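PDB 3WE5: ubiquitin conjugating enzyme from Agrocybe aegerita, which probably accepts activated ubiquitin as a thioester and passes it on to substrates, acting as an E2 enzyme of the ubiquitin conjugation pathway. Local coordinates for residues A30-E35 against A81-S86; S66-E71 against P101-V106; L75-D80 against I128-T133. One frame throughout, in Å; residues are numbered along the deposited sequence.

Contact 1 (A30-E35 against A81-S86); sequences AKELRE and AQYPIS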
loop_
_atom_site.group_PDB
_atom_site.type_symbol
_atom_site.label_atom_id
_atom_site.label_comp_id
_atom_site.label_asym_id
_atom_site.label_seq_id
_atom_site.Cartn_x
_atom_site.Cartn_y
_atom_site.Cartn_z
ATOM N N ALA A 30 -21.873 -12.427 23.753
ATOM C CA ALA A 30 -22.701 -13.619 23.858
ATOM C C ALA A 30 -23.847 -13.570 22.881
ATOM O O ALA A 30 -24.225 -14.593 22.323
ATOM C CB ALA A 30 -23.268 -13.803 25.245
ATOM N N LYS A 31 -24.422 -12.382 22.704
ATOM C CA LYS A 31 -25.538 -12.262 21.772
ATOM C C LYS A 31 -25.048 -12.466 20.344
ATOM O O LYS A 31 -25.727 -13.122 19.553
ATOM C CB LYS A 31 -26.290 -10.923 21.926
ATOM C CG LYS A 31 -27.458 -10.841 20.934
ATOM C CD LYS A 31 -28.637 -10.050 21.429
ATOM C CE LYS A 31 -29.819 -10.245 20.468
ATOM N NZ LYS A 31 -29.427 -9.918 19.072
ATOM N N GLU A 32 -23.879 -11.930 20.007
ATOM C CA GLU A 32 -23.347 -12.140 18.658
ATOM C C GLU A 32 -23.082 -13.613 18.437
ATOM O O GLU A 32 -23.313 -14.129 17.338
ATOM C CB GLU A 32 -22.077 -11.331 18.424
ATOM C CG GLU A 32 -22.280 -9.802 18.466
ATOM C CD GLU A 32 -21.161 -9.025 17.795
ATOM O OE1 GLU A 32 -20.512 -9.481 16.799
ATOM O OE2 GLU A 32 -20.843 -7.911 18.276
ATOM N N LEU A 33 -22.582 -14.295 19.465
ATOM C CA LEU A 33 -22.305 -15.725 19.336
ATOM C C LEU A 33 -23.587 -16.514 19.173
ATOM O O LEU A 33 -23.624 -17.480 18.398
ATOM C CB LEU A 33 -21.537 -16.254 20.560
ATOM C CG LEU A 33 -21.096 -17.713 20.492
ATOM C CD1 LEU A 33 -20.128 -17.874 19.347
ATOM C CD2 LEU A 33 -20.402 -18.099 21.821
ATOM N N ARG A 34 -24.629 -16.147 19.927
ATOM C CA ARG A 34 -25.943 -16.770 19.812
ATOM C C ARG A 34 -26.451 -16.627 18.381
ATOM O O ARG A 34 -26.963 -17.595 17.799
ATOM C CB ARG A 34 -26.914 -16.084 20.780
ATOM C CG ARG A 34 -28.340 -16.606 20.823
ATOM C CD ARG A 34 -29.140 -15.824 21.912
ATOM N NE ARG A 34 -28.614 -16.126 23.251
ATOM C CZ ARG A 34 -28.018 -15.258 24.083
ATOM N NH1 ARG A 34 -27.843 -13.967 23.782
ATOM N NH2 ARG A 34 -27.587 -15.696 25.256
ATOM N N GLU A 35 -26.291 -15.436 17.818
ATOM C CA GLU A 35 -26.759 -15.208 16.441
ATOM C C GLU A 35 -25.961 -15.992 15.406
ATOM O O GLU A 35 -26.547 -16.501 14.451
ATOM C CB GLU A 35 -26.830 -13.720 16.115
ATOM C CG GLU A 35 -27.787 -12.937 17.036
ATOM C CD GLU A 35 -29.212 -13.482 17.067
ATOM O OE1 GLU A 35 -29.719 -13.920 16.010
ATOM O OE2 GLU A 35 -29.834 -13.463 18.155
ATOM N N ALA A 81 -12.372 -4.712 27.131
ATOM C CA ALA A 81 -13.543 -4.573 27.990
ATOM C C ALA A 81 -14.525 -3.487 27.552
ATOM O O ALA A 81 -15.628 -3.394 28.116
ATOM C CB ALA A 81 -13.110 -4.332 29.446
ATOM N N GLN A 82 -14.116 -2.672 26.579
ATOM C CA GLN A 82 -14.954 -1.596 26.061
ATOM C C GLN A 82 -15.704 -1.968 24.772
ATOM O O GLN A 82 -16.467 -1.162 24.256
ATOM C CB GLN A 82 -14.140 -0.322 25.835
ATOM C CG GLN A 82 -13.698 0.366 27.142
ATOM C CD GLN A 82 -12.585 -0.389 27.842
ATOM O OE1 GLN A 82 -12.777 -0.920 28.929
ATOM N NE2 GLN A 82 -11.417 -0.445 27.211
ATOM N N TYR A 83 -15.523 -3.187 24.270
ATOM C CA TYR A 83 -16.329 -3.641 23.119
ATOM C C TYR A 83 -17.807 -3.564 23.526
ATOM O O TYR A 83 -18.175 -3.902 24.650
ATOM C CB TYR A 83 -15.939 -5.082 22.722
ATOM C CG TYR A 83 -16.627 -5.565 21.453
ATOM C CD1 TYR A 83 -16.096 -5.263 20.220
ATOM C CD2 TYR A 83 -17.810 -6.300 21.504
ATOM C CE1 TYR A 83 -16.700 -5.681 19.048
ATOM C CE2 TYR A 83 -18.450 -6.715 20.316
ATOM C CZ TYR A 83 -17.871 -6.403 19.107
ATOM O OH TYR A 83 -18.461 -6.803 17.916
ATOM N N PRO A 84 -18.705 -3.129 22.620
ATOM C CA PRO A 84 -18.521 -2.833 21.195
ATOM C C PRO A 84 -18.247 -1.356 20.904
ATOM O O PRO A 84 -18.289 -0.957 19.746
ATOM C CB PRO A 84 -19.885 -3.229 20.627
ATOM C CG PRO A 84 -20.838 -2.746 21.704
ATOM C CD PRO A 84 -20.132 -3.088 23.001
ATOM N N ILE A 85 -17.976 -0.552 21.931
ATOM C CA ILE A 85 -17.632 0.837 21.686
ATOM C C ILE A 85 -16.234 0.898 21.086
ATOM O O ILE A 85 -16.019 1.575 20.075
ATOM C CB ILE A 85 -17.759 1.707 22.967
ATOM C CG1 ILE A 85 -19.145 1.526 23.598
ATOM C CG2 ILE A 85 -17.382 3.159 22.635
ATOM C CD1 ILE A 85 -20.362 1.780 22.676
ATOM N N SER A 86 -15.283 0.162 21.672
ATOM C CA SER A 86 -13.980 -0.013 21.040
ATOM C C SER A 86 -14.084 -1.041 19.925
ATOM O O SER A 86 -14.859 -1.998 20.027
ATOM C CB SER A 86 -12.949 -0.490 22.049
ATOM O OG SER A 86 -13.458 -1.597 22.758
#
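Glu32 and Tyr83 make the whole side-chain contact between residues 30-35 and 81-86. It is a single polar bridge. The phenol OH of Tyr83 donates to OE2 of Glu32, and these two oxygens are 2.7 Å apart. Glu32 and Tyr83 reach toward each other from helix and loop. OE2 lies at the ring edge, near the ring plane. The hydroxyl meets OE2 on its syn side, 18° out of the carboxylate plane. The carboxylate and ring planes are turned 43° from each other.

Both carboxylate oxygens of Glu32 have further partners outside the two segments. OE2 also forms a salt bridge with Arg28, one turn back on the same helix, and OE1 accepts from the backbone N of Val127, where helix 127-140 begins. The carboxylate is thus held at both oxygens, which limits its rotation. The arginine and the helix end would probably favour the charged form of Glu32.

Apolar packing flanks the tyrosine ring. The peptide bond before Pro84 is cis, and Pro84 CB lies over the centre of the Tyr83 ring, 3.7 Å above its plane. With CG anti to the backbone N (chi1 -174°), the ring reaches away from its loop to the helix. A Tyr-Pro pair at this point is a familiar feature of the E2 fold.

The loop backbone is tied down as well. Ser86 N bonds to Gln82 O at 3.1 Å. Pro84 O accepts from the indole of Trp121.

The contact lies near the edge of the domain. It joins the N-terminal helix 24-39 to the loop between strands 72-78 and 89-92, beside the start of helix 127-140.

Contact 2 (S66-E71 against P101-V106); sequences SQYQGE and PVHPHV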
loop_
_atom_site.group_PDB
_atom_site.type_symbol
_atom_site.label_atom_id
_atom_site.label_comp_id
_atom_site.label_asym_id
_atom_site.label_seq_id
_atom_site.Cartn_x
_atom_site.Cartn_y
_atom_site.Cartn_z
ATOM N N SER A 66 -11.539 -14.729 -7.828
ATOM C CA SER A 66 -10.626 -13.871 -7.081
ATOM C C SER A 66 -9.204 -14.380 -7.176
ATOM O O SER A 66 -8.930 -15.446 -7.748
ATOM C CB SER A 66 -11.032 -13.824 -5.606
ATOM O OG SER A 66 -10.574 -14.989 -4.945
ATOM N N GLN A 67 -8.294 -13.627 -6.565
ATOM C CA GLN A 67 -6.894 -13.988 -6.521
ATOM C C GLN A 67 -6.579 -15.000 -5.421
ATOM O O GLN A 67 -5.437 -15.405 -5.260
ATOM C CB GLN A 67 -6.052 -12.734 -6.327
ATOM C CG GLN A 67 -6.182 -11.733 -7.477
ATOM C CD GLN A 67 -5.577 -12.263 -8.764
ATOM O OE1 GLN A 67 -4.386 -12.577 -8.814
ATOM N NE2 GLN A 67 -6.398 -12.376 -9.810
ATOM N N TYR A 68 -7.600 -15.392 -4.661
ATOM C CA TYR A 68 -7.414 -16.255 -3.489
ATOM C C TYR A 68 -8.315 -17.483 -3.593
ATOM O O TYR A 68 -8.710 -18.067 -2.588
ATOM C CB TYR A 68 -7.723 -15.464 -2.202
ATOM C CG TYR A 68 -7.053 -14.106 -2.170
ATOM C CD1 TYR A 68 -5.750 -13.968 -1.717
ATOM C CD2 TYR A 68 -7.725 -12.964 -2.605
ATOM C CE1 TYR A 68 -5.132 -12.734 -1.698
ATOM C CE2 TYR A 68 -7.110 -11.733 -2.597
ATOM C CZ TYR A 68 -5.818 -11.626 -2.142
ATOM O OH TYR A 68 -5.203 -10.390 -2.124
ATOM N N GLN A 69 -8.633 -17.880 -4.824
ATOM C CA GLN A 69 -9.551 -18.994 -5.055
ATOM C C GLN A 69 -9.089 -20.257 -4.338
ATOM O O GLN A 69 -7.917 -20.626 -4.407
ATOM C CB GLN A 69 -9.691 -19.247 -6.568
ATOM C CG GLN A 69 -10.955 -19.992 -6.981
ATOM C CD GLN A 69 -10.891 -21.476 -6.664
ATOM O OE1 GLN A 69 -9.839 -22.105 -6.795
ATOM N NE2 GLN A 69 -12.015 -22.041 -6.231
ATOM N N GLY A 70 -10.011 -20.891 -3.615
ATOM C CA GLY A 70 -9.751 -22.165 -2.963
ATOM C C GLY A 70 -8.903 -22.138 -1.703
ATOM O O GLY A 70 -8.526 -23.188 -1.186
ATOM N N GLU A 71 -8.596 -20.946 -1.201
ATOM C CA GLU A 71 -7.734 -20.826 -0.030
ATOM C C GLU A 71 -8.559 -20.408 1.183
ATOM O O GLU A 71 -9.547 -19.686 1.034
ATOM C CB GLU A 71 -6.640 -19.805 -0.324
ATOM C CG GLU A 71 -5.978 -20.074 -1.664
ATOM C CD GLU A 71 -4.861 -19.114 -1.975
ATOM O OE1 GLU A 71 -5.042 -17.900 -1.740
ATOM O OE2 GLU A 71 -3.804 -19.577 -2.454
ATOM N N PRO A 101 -2.961 -13.453 3.744
ATOM C CA PRO A 101 -3.163 -13.269 2.303
ATOM C C PRO A 101 -2.244 -12.153 1.802
ATOM O O PRO A 101 -2.029 -11.169 2.525
ATOM C CB PRO A 101 -4.629 -12.834 2.206
ATOM C CG PRO A 101 -4.993 -12.353 3.600
ATOM C CD PRO A 101 -4.172 -13.156 4.534
ATOM N N VAL A 102 -1.695 -12.308 0.598
ATOM C CA VAL A 102 -0.904 -11.236 0.001
ATOM C C VAL A 102 -1.861 -10.243 -0.641
ATOM O O VAL A 102 -2.524 -10.545 -1.644
ATOM C CB VAL A 102 0.100 -11.769 -1.028
ATOM C CG1 VAL A 102 0.932 -10.624 -1.590
ATOM C CG2 VAL A 102 0.998 -12.796 -0.376
ATOM N N HIS A 103 -1.953 -9.060 -0.040
ATOM C CA HIS A 103 -2.961 -8.074 -0.386
ATOM C C HIS A 103 -2.438 -6.707 0.031
ATOM O O HIS A 103 -1.730 -6.603 1.036
ATOM C CB HIS A 103 -4.267 -8.388 0.377
ATOM C CG HIS A 103 -5.402 -7.490 0.023
ATOM N ND1 HIS A 103 -5.594 -6.262 0.619
ATOM C CD2 HIS A 103 -6.409 -7.630 -0.870
ATOM C CE1 HIS A 103 -6.654 -5.681 0.100
ATOM N NE2 HIS A 103 -7.179 -6.499 -0.796
ATOM N N PRO A 104 -2.762 -5.652 -0.739
ATOM C CA PRO A 104 -2.212 -4.313 -0.458
ATOM C C PRO A 104 -2.636 -3.686 0.867
ATOM O O PRO A 104 -2.037 -2.693 1.281
ATOM C CB PRO A 104 -2.764 -3.458 -1.611
ATOM C CG PRO A 104 -3.084 -4.417 -2.690
ATOM C CD PRO A 104 -3.537 -5.667 -1.995
ATOM N N HIS A 105 -3.660 -4.237 1.516
ATOM C CA HIS A 105 -4.078 -3.738 2.815
ATOM C C HIS A 105 -3.779 -4.718 3.954
ATOM O O HIS A 105 -4.192 -4.484 5.097
ATOM C CB HIS A 105 -5.561 -3.373 2.784
ATOM C CG HIS A 105 -5.847 -2.136 1.992
ATOM N ND1 HIS A 105 -5.989 -0.895 2.575
ATOM C CD2 HIS A 105 -5.970 -1.941 0.657
ATOM C CE1 HIS A 105 -6.213 0.007 1.637
ATOM N NE2 HIS A 105 -6.216 -0.604 0.465
ATOM N N VAL A 106 -3.039 -5.784 3.650
ATOM C CA VAL A 106 -2.675 -6.787 4.658
ATOM C C VAL A 106 -1.173 -6.932 4.800
ATOM O O VAL A 106 -0.490 -7.290 3.852
ATOM C CB VAL A 106 -3.302 -8.165 4.350
ATOM C CG1 VAL A 106 -2.960 -9.166 5.483
ATOM C CG2 VAL A 106 -4.816 -8.027 4.237
#
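Tyr68 is the side chain that reaches residues 101-106, and the tight part of the contact gathers round its outer end. Its CG stands beside the backbone N (chi1 -47°), which sends the ring toward Val102. The OH donates to the backbone O of Val102, 2.7 Å away. The carbonyl oxygen sits at the ring edge, near the ring plane. Seen from the carbonyl, the hydroxyl stands above the plane, 37° out of it. The same OH lies at the edge of the His103 imidazole, 3.3 Å from CD2. Tyr68 CE1 packs on Pro101 CB at 3.9 Å, and the two side chains cross at about a right angle.

Each loop is braced from within. Ser66 OG accepts from Tyr68 N at 3.0 Å, an ST turn. ND1 of His103 accepts from His105 N at 2.9 Å, tilted 27° from the ring plane. NE2 bonds outward, to Met137 O on helix 127-140. The two bonds limit rotation of the imidazole.

The loose side is at Gln69 and Gly70. They form the exposed corner of a type II turn and make no contact with residues 101-106. The second subunit approaches at Pro104 and His105, through its Glu145.

His103-Pro104-His105 occupies the place of the His-Pro-Asn motif of E2 enzymes, with histidine third, as in UBE2W. Its type I turn is consistent with the turn that lies near the active-site cysteine in relatives.

Contact 3 (L75-D80 against I128-T133); sequences LQFRFD and IAVCVT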
loop_
_atom_site.group_PDB
_atom_site.type_symbol
_atom_site.label_atom_id
_atom_site.label_comp_id
_atom_site.label_asym_id
_atom_site.label_seq_id
_atom_site.Cartn_x
_atom_site.Cartn_y
_atom_site.Cartn_z
ATOM N N LEU A 75 -8.585 -15.861 10.599
ATOM C CA LEU A 75 -8.771 -14.467 11.039
ATOM C C LEU A 75 -9.073 -14.468 12.533
ATOM O O LEU A 75 -9.971 -15.174 12.994
ATOM C CB LEU A 75 -9.938 -13.841 10.267
ATOM C CG LEU A 75 -10.236 -12.350 10.471
ATOM C CD1 LEU A 75 -9.051 -11.507 9.974
ATOM C CD2 LEU A 75 -11.532 -11.951 9.729
ATOM N N GLN A 76 -8.314 -13.663 13.282
ATOM C CA GLN A 76 -8.453 -13.601 14.736
ATOM C C GLN A 76 -9.066 -12.269 15.146
ATOM O O GLN A 76 -8.694 -11.232 14.600
ATOM C CB GLN A 76 -7.058 -13.750 15.349
ATOM C CG GLN A 76 -6.968 -13.643 16.882
ATOM C CD GLN A 76 -5.498 -13.675 17.299
ATOM O OE1 GLN A 76 -4.892 -14.737 17.344
ATOM N NE2 GLN A 76 -4.906 -12.509 17.523
ATOM N N PHE A 77 -10.034 -12.334 16.053
ATOM C CA PHE A 77 -10.625 -11.158 16.700
ATOM C C PHE A 77 -10.211 -11.163 18.156
ATOM O O PHE A 77 -10.383 -12.169 18.834
ATOM C CB PHE A 77 -12.145 -11.237 16.649
ATOM C CG PHE A 77 -12.700 -10.976 15.292
ATOM C CD1 PHE A 77 -12.586 -11.922 14.299
ATOM C CD2 PHE A 77 -13.340 -9.772 15.012
ATOM C CE1 PHE A 77 -13.103 -11.660 13.009
ATOM C CE2 PHE A 77 -13.842 -9.517 13.775
ATOM C CZ PHE A 77 -13.714 -10.448 12.759
ATOM N N ARG A 78 -9.696 -10.040 18.642
ATOM C CA ARG A 78 -9.516 -9.862 20.091
ATOM C C ARG A 78 -10.367 -8.706 20.592
ATOM O O ARG A 78 -10.412 -7.643 19.948
ATOM C CB ARG A 78 -8.031 -9.632 20.414
ATOM C CG ARG A 78 -7.213 -10.907 20.391
ATOM C CD ARG A 78 -5.784 -10.675 20.856
ATOM N NE ARG A 78 -4.999 -10.011 19.827
ATOM C CZ ARG A 78 -3.751 -9.591 19.998
ATOM N NH1 ARG A 78 -3.153 -9.739 21.177
ATOM N NH2 ARG A 78 -3.105 -9.016 18.997
ATOM N N PHE A 79 -11.037 -8.908 21.724
ATOM C CA PHE A 79 -12.000 -7.931 22.276
ATOM C C PHE A 79 -11.512 -7.392 23.612
ATOM O O PHE A 79 -11.122 -8.174 24.486
ATOM C CB PHE A 79 -13.384 -8.577 22.483
ATOM C CG PHE A 79 -13.877 -9.364 21.279
ATOM C CD1 PHE A 79 -14.381 -8.694 20.169
ATOM C CD2 PHE A 79 -13.817 -10.748 21.260
ATOM C CE1 PHE A 79 -14.796 -9.404 19.026
ATOM C CE2 PHE A 79 -14.271 -11.468 20.135
ATOM C CZ PHE A 79 -14.751 -10.788 19.029
ATOM N N ASP A 80 -11.521 -6.074 23.789
ATOM C CA ASP A 80 -11.214 -5.539 25.130
ATOM C C ASP A 80 -12.488 -5.260 25.922
ATOM O O ASP A 80 -13.591 -5.531 25.448
ATOM C CB ASP A 80 -10.264 -4.331 25.060
ATOM C CG ASP A 80 -10.881 -3.117 24.382
ATOM O OD1 ASP A 80 -12.102 -2.906 24.488
ATOM O OD2 ASP A 80 -10.138 -2.347 23.743
ATOM N N ILE A 128 -19.381 -10.527 12.490
ATOM C CA ILE A 128 -19.700 -11.090 11.168
ATOM C C ILE A 128 -19.641 -10.014 10.086
ATOM O O ILE A 128 -19.123 -10.258 9.003
ATOM C CB ILE A 128 -21.042 -11.814 11.181
ATOM C CG1 ILE A 128 -20.928 -13.051 12.068
ATOM C CG2 ILE A 128 -21.455 -12.214 9.760
ATOM C CD1 ILE A 128 -20.077 -14.186 11.458
ATOM N N ALA A 129 -20.124 -8.809 10.377
ATOM C CA ALA A 129 -19.939 -7.699 9.414
ATOM C C ALA A 129 -18.486 -7.430 9.065
ATOM O O ALA A 129 -18.152 -7.179 7.912
ATOM C CB ALA A 129 -20.640 -6.395 9.925
ATOM N N VAL A 130 -17.593 -7.480 10.044
ATOM C CA VAL A 130 -16.189 -7.328 9.771
ATOM C C VAL A 130 -15.683 -8.461 8.870
ATOM O O VAL A 130 -14.912 -8.219 7.940
ATOM C CB VAL A 130 -15.374 -7.299 11.079
ATOM C CG1 VAL A 130 -13.874 -7.265 10.783
ATOM C CG2 VAL A 130 -15.783 -6.089 11.913
ATOM N N CYS A 131 -16.082 -9.697 9.176
ATOM C CA CYS A 131 -15.657 -10.847 8.362
ATOM C C CYS A 131 -16.064 -10.670 6.903
ATOM O O CYS A 131 -15.262 -10.928 5.981
ATOM C CB CYS A 131 -16.317 -12.119 8.869
ATOM S SG CYS A 131 -15.600 -12.749 10.439
ATOM N N VAL A 132 -17.314 -10.269 6.712
ATOM C CA VAL A 132 -17.854 -10.070 5.352
ATOM C C VAL A 132 -17.126 -8.956 4.625
ATOM O O VAL A 132 -16.797 -9.082 3.432
ATOM C CB VAL A 132 -19.354 -9.753 5.400
ATOM C CG1 VAL A 132 -19.844 -9.189 4.061
ATOM C CG2 VAL A 132 -20.162 -10.991 5.801
ATOM N N THR A 133 -16.902 -7.842 5.329
ATOM C CA THR A 133 -16.139 -6.722 4.768
ATOM C C THR A 133 -14.727 -7.100 4.348
ATOM O O THR A 133 -14.267 -6.713 3.277
ATOM C CB THR A 133 -16.092 -5.514 5.772
ATOM O OG1 THR A 133 -17.429 -5.106 6.082
ATOM C CG2 THR A 133 -15.328 -4.333 5.188
#
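This is a buried helix-on-sheet contact near the centre of the chain, where Leu75 and Phe77 of strand 72-78 meet Val130 and Cys131 of helix 127-140. The strand and helix segments run roughly antiparallel, at 146° between their directions. Their axes come within 10.8 Å, a spacing filled by side chains.

Phe77 is the main bridge. Its CE2 lies 3.7 Å from Val130 CG1. The valine CB is at the edge of the ring, near its plane, and the ring and the valine pass alongside, pointing opposite ways. CG1 of Val130 is anti to the backbone N (chi1 175°), which brings this methyl against the outer end of the ring.

Cys131 takes another part of the same ring. Its SG is 3.7 Å from Phe77 CE1 and 4.8 Å from the ring centroid. The sulfur lies 66° off the ring normal, an oblique sulfur-aromatic contact. Leu75 adds a looser touch, with CD2 4.2 Å from the same SG. Cys131 SG thus touches both strand residues, on the same face of the sheet.

Neighbouring strands and the next turn of the helix complete the packing. Phe77 also meets Phe58 on strand 55-61, with the rings at about 70°, and Val90 on strand 89-92. Leu75 packs on Ile60 and Leu134.

No hydrogen bond crosses between the two segments. The fit rests on shape, on van der Waals contact and on the burial of apolar groups. This is consistent with a hydrophobic centre that seats helix 127-140 on the antiparallel sheet of the E2 fold.

Contact 3 belongs to the core, its centre about 4 Å from that of the chain. Contacts 1 and 2 lie farther out, on opposite sides, with centres about 28 Å apart. Contact 1 is partly buried, while contact 2 is buried but flanked by exposed loop residues. The chemistry follows: each outer contact is pinned by one tyrosine hydroxyl, bonded to a carboxylate in contact 1 and a backbone carbonyl in contact 2, whereas contact 3 is apolar. Contacts 1 and 3 share one run of chain, 75-86, and touch through a probable Ser86-Asp80 hydrogen bond. Helix 127-140 supplies one side of contact 3 and borders contacts 1 and 2.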